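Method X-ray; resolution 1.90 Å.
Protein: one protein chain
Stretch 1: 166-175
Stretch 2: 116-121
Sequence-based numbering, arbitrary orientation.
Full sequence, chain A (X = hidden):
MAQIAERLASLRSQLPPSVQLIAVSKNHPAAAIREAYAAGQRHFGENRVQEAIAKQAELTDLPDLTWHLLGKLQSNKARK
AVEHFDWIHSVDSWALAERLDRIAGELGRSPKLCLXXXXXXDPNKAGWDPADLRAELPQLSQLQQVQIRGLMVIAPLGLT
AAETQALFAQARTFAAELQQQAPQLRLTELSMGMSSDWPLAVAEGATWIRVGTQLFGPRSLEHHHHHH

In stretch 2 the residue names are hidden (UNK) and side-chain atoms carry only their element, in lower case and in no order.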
# COMPACT_ATOMS: atom_id res chain seq x y z
N ALA A 166 15.85 -11.46 1.00
CA ALA A 166 15.73 -12.02 2.34
C ALA A 166 14.66 -11.25 3.13
O ALA A 166 13.83 -11.85 3.87
CB ALA A 166 17.08 -12.06 3.05
N LEU A 167 14.62 -9.94 2.94
CA LEU A 167 13.64 -9.09 3.61
C LEU A 167 12.22 -9.43 3.23
O LEU A 167 11.38 -9.50 4.15
CB LEU A 167 13.93 -7.58 3.40
CG LEU A 167 12.88 -6.59 3.93
CD1 LEU A 167 12.86 -6.47 5.45
CD2 LEU A 167 13.15 -5.25 3.31
N PHE A 168 11.97 -9.59 1.90
CA PHE A 168 10.66 -9.88 1.41
C PHE A 168 10.19 -11.27 1.85
O PHE A 168 9.00 -11.45 2.19
CB PHE A 168 10.57 -9.70 -0.09
CG PHE A 168 10.73 -8.25 -0.57
CD1 PHE A 168 10.39 -7.15 0.22
CD2 PHE A 168 11.17 -8.05 -1.87
CE1 PHE A 168 10.51 -5.85 -0.32
CE2 PHE A 168 11.29 -6.80 -2.40
CZ PHE A 168 10.97 -5.69 -1.60
N ALA A 169 11.14 -12.19 1.97
CA ALA A 169 10.82 -13.53 2.50
C ALA A 169 10.44 -13.49 3.98
O ALA A 169 9.49 -14.14 4.44
CB ALA A 169 12.00 -14.46 2.24
N GLN A 170 11.20 -12.69 4.71
CA GLN A 170 10.95 -12.48 6.13
C GLN A 170 9.62 -11.85 6.34
O GLN A 170 8.94 -12.24 7.28
CB GLN A 170 12.03 -11.67 6.77
CG GLN A 170 11.96 -11.51 8.29
CD GLN A 170 12.92 -10.46 8.81
OE1 GLN A 170 13.57 -9.69 8.02
NE2 GLN A 170 13.01 -10.36 10.13
N ALA A 171 9.24 -10.88 5.51
CA ALA A 171 7.89 -10.32 5.56
C ALA A 171 6.81 -11.34 5.36
O ALA A 171 5.89 -11.40 6.13
CB ALA A 171 7.74 -9.21 4.55
N ARG A 172 6.93 -12.15 4.34
CA ARG A 172 5.97 -13.20 4.08
C ARG A 172 5.83 -14.13 5.25
O ARG A 172 4.72 -14.45 5.68
CB ARG A 172 6.34 -14.00 2.81
CG ARG A 172 5.36 -15.12 2.55
CD ARG A 172 5.74 -16.07 1.42
NE ARG A 172 6.92 -16.85 1.81
CZ ARG A 172 8.15 -16.61 1.42
NH1 ARG A 172 8.45 -15.62 0.58
NH2 ARG A 172 9.14 -17.42 1.86
N THR A 173 6.96 -14.54 5.79
CA THR A 173 7.01 -15.44 6.92
C THR A 173 6.31 -14.88 8.16
O THR A 173 5.44 -15.51 8.78
CB THR A 173 8.48 -15.87 7.11
OG1 THR A 173 8.86 -16.61 5.94
CG2 THR A 173 8.60 -16.79 8.25
N PHE A 174 6.68 -13.67 8.51
CA PHE A 174 6.09 -12.96 9.64
C PHE A 174 4.58 -12.71 9.47
O PHE A 174 3.88 -12.90 10.43
CB PHE A 174 6.84 -11.65 9.83
CG PHE A 174 6.47 -10.87 11.04
CD1 PHE A 174 6.23 -11.47 12.28
CD2 PHE A 174 6.46 -9.47 10.96
CE1 PHE A 174 5.96 -10.72 13.40
CE2 PHE A 174 6.21 -8.71 12.09
CZ PHE A 174 5.98 -9.32 13.32
N ALA A 175 4.13 -12.30 8.27
CA ALA A 175 2.70 -12.10 8.03
C ALA A 175 1.94 -13.39 8.30
O ALA A 175 0.85 -13.35 8.92
CB ALA A 175 2.39 -11.54 6.65
N UNK A 116 2.64 -1.03 8.07
CA UNK A 116 3.98 -0.85 7.57
C UNK A 116 4.93 -1.18 8.69
O UNK A 116 4.98 -0.46 9.68
c UNK A 116 5.78 2.24 6.07
o UNK A 116 4.90 2.87 5.55
n UNK A 116 7.03 2.69 6.13
c UNK A 116 5.57 0.82 6.50
c UNK A 116 4.21 0.58 7.17
N UNK A 117 5.69 -2.27 8.51
CA UNK A 117 6.52 -2.85 9.53
C UNK A 117 7.98 -2.65 9.14
O UNK A 117 8.37 -2.89 8.01
c UNK A 117 4.84 -4.63 9.92
c UNK A 117 7.11 -4.98 10.76
c UNK A 117 6.28 -4.37 9.62
N UNK A 118 8.79 -2.30 10.13
CA UNK A 118 10.20 -2.08 9.96
C UNK A 118 10.91 -3.33 10.49
O UNK A 118 11.09 -3.50 11.66
n UNK A 118 12.76 3.22 11.11
c UNK A 118 12.57 0.77 11.28
c UNK A 118 12.12 -0.52 10.58
c UNK A 118 10.65 -0.81 10.69
c UNK A 118 12.20 1.99 10.46
N UNK A 119 11.29 -4.19 9.57
CA UNK A 119 12.03 -5.37 9.87
C UNK A 119 13.55 -5.17 9.84
O UNK A 119 14.27 -6.02 10.28
c UNK A 119 10.21 -7.04 8.98
c UNK A 119 9.93 -7.91 7.77
c UNK A 119 10.12 -7.88 10.22
c UNK A 119 11.62 -6.44 8.84
N UNK A 120 14.04 -4.06 9.29
CA UNK A 120 15.45 -3.70 9.27
C UNK A 120 15.64 -2.25 9.72
O UNK A 120 14.75 -1.41 9.46
c UNK A 120 16.01 -3.87 7.83
c UNK A 120 17.42 -5.90 8.16
c UNK A 120 16.63 -5.25 5.87
c UNK A 120 16.27 -5.30 7.35
N UNK A 121 16.82 -1.92 10.29
CA UNK A 121 17.09 -0.51 10.60
C UNK A 121 16.96 0.37 9.35
O UNK A 121 17.36 -0.04 8.26
c UNK A 121 18.55 -0.54 11.09
c UNK A 121 17.96 -2.78 10.71
c UNK A 121 18.70 -1.91 11.69

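Position 116 carries five side-chain atoms: three carbons in a row, the third holding one oxygen and one nitrogen. That is a carboxamide at the end of a two-carbon spacer. It is out of reach of the helix of stretch 1 and touches nothing there. The residue is Gln-116. Its NE2 is hydrogen-bonded elsewhere in the structure.

Position 117 has three side-chain carbons. The first carries the other two, so the side chain branches at CB. The CA-to-CB bond points toward the helix, and one methyl approaches the ring of Phe-174. This is Val-117. Its CG1 lies 4.1 Å from CE2 of Phe-174, at the edge of the ring and near its plane.

Position 118 shows four carbons in a row ending in nitrogen. Its CA-to-CB bond points away from the helix, and no atom of the chain reaches stretch 1. The residue is Lys-118. Its NZ is hydrogen-bonded to a residue just outside the stretch.

Position 119 has four carbons, forked at the second. Its CB sits 3.6 Å from CD1 of Leu-167, and the two carbons of the fork reach farther along the helix. Four carbons forked in this way, with no branch at CB, identify Leu-119. Its CD1 lies 3.8 Å from the backbone N of Ala-171 and 4.1 Å from CB of the same residue. CD1 is a methyl carbon, so this approach is packing only; the N of Ala-171 is hydrogen-bonded to O of Leu-167 at 2.9 Å. CD2 of Leu-119 lies 3.8 Å from NE2 of Gln-170 and 4.1 Å from CD2 of Phe-174.

Position 120 again has four carbons, forked at the second. Its CA-to-CB bond points sideways, but the end of the chain comes nearer the helix. It is Leu-120. Its CD1 meets CD1 of Leu-167 at 4.0 Å.

Position 121 has three carbons closing a ring onto the backbone N. Only proline does this, so it is Pro-121. It is out of reach of the helix.

The contact is mainly apolar packing, with no hydrogen bond between the stretches. Leu-167, Gln-170, Ala-171 and Phe-174 recur at spacings of three and four, so they line one side of the helix. Leu-119 touches all four and has the largest area covered, 110 Å² of the 322 Å² buried in total. At Ala-171, Leu-119 reaches both the backbone N and CB. Val-117 adds a second contact to Phe-174, and Leu-120 a second one to Leu-167.

Stretch 2, residues 116-121: QVKLLP
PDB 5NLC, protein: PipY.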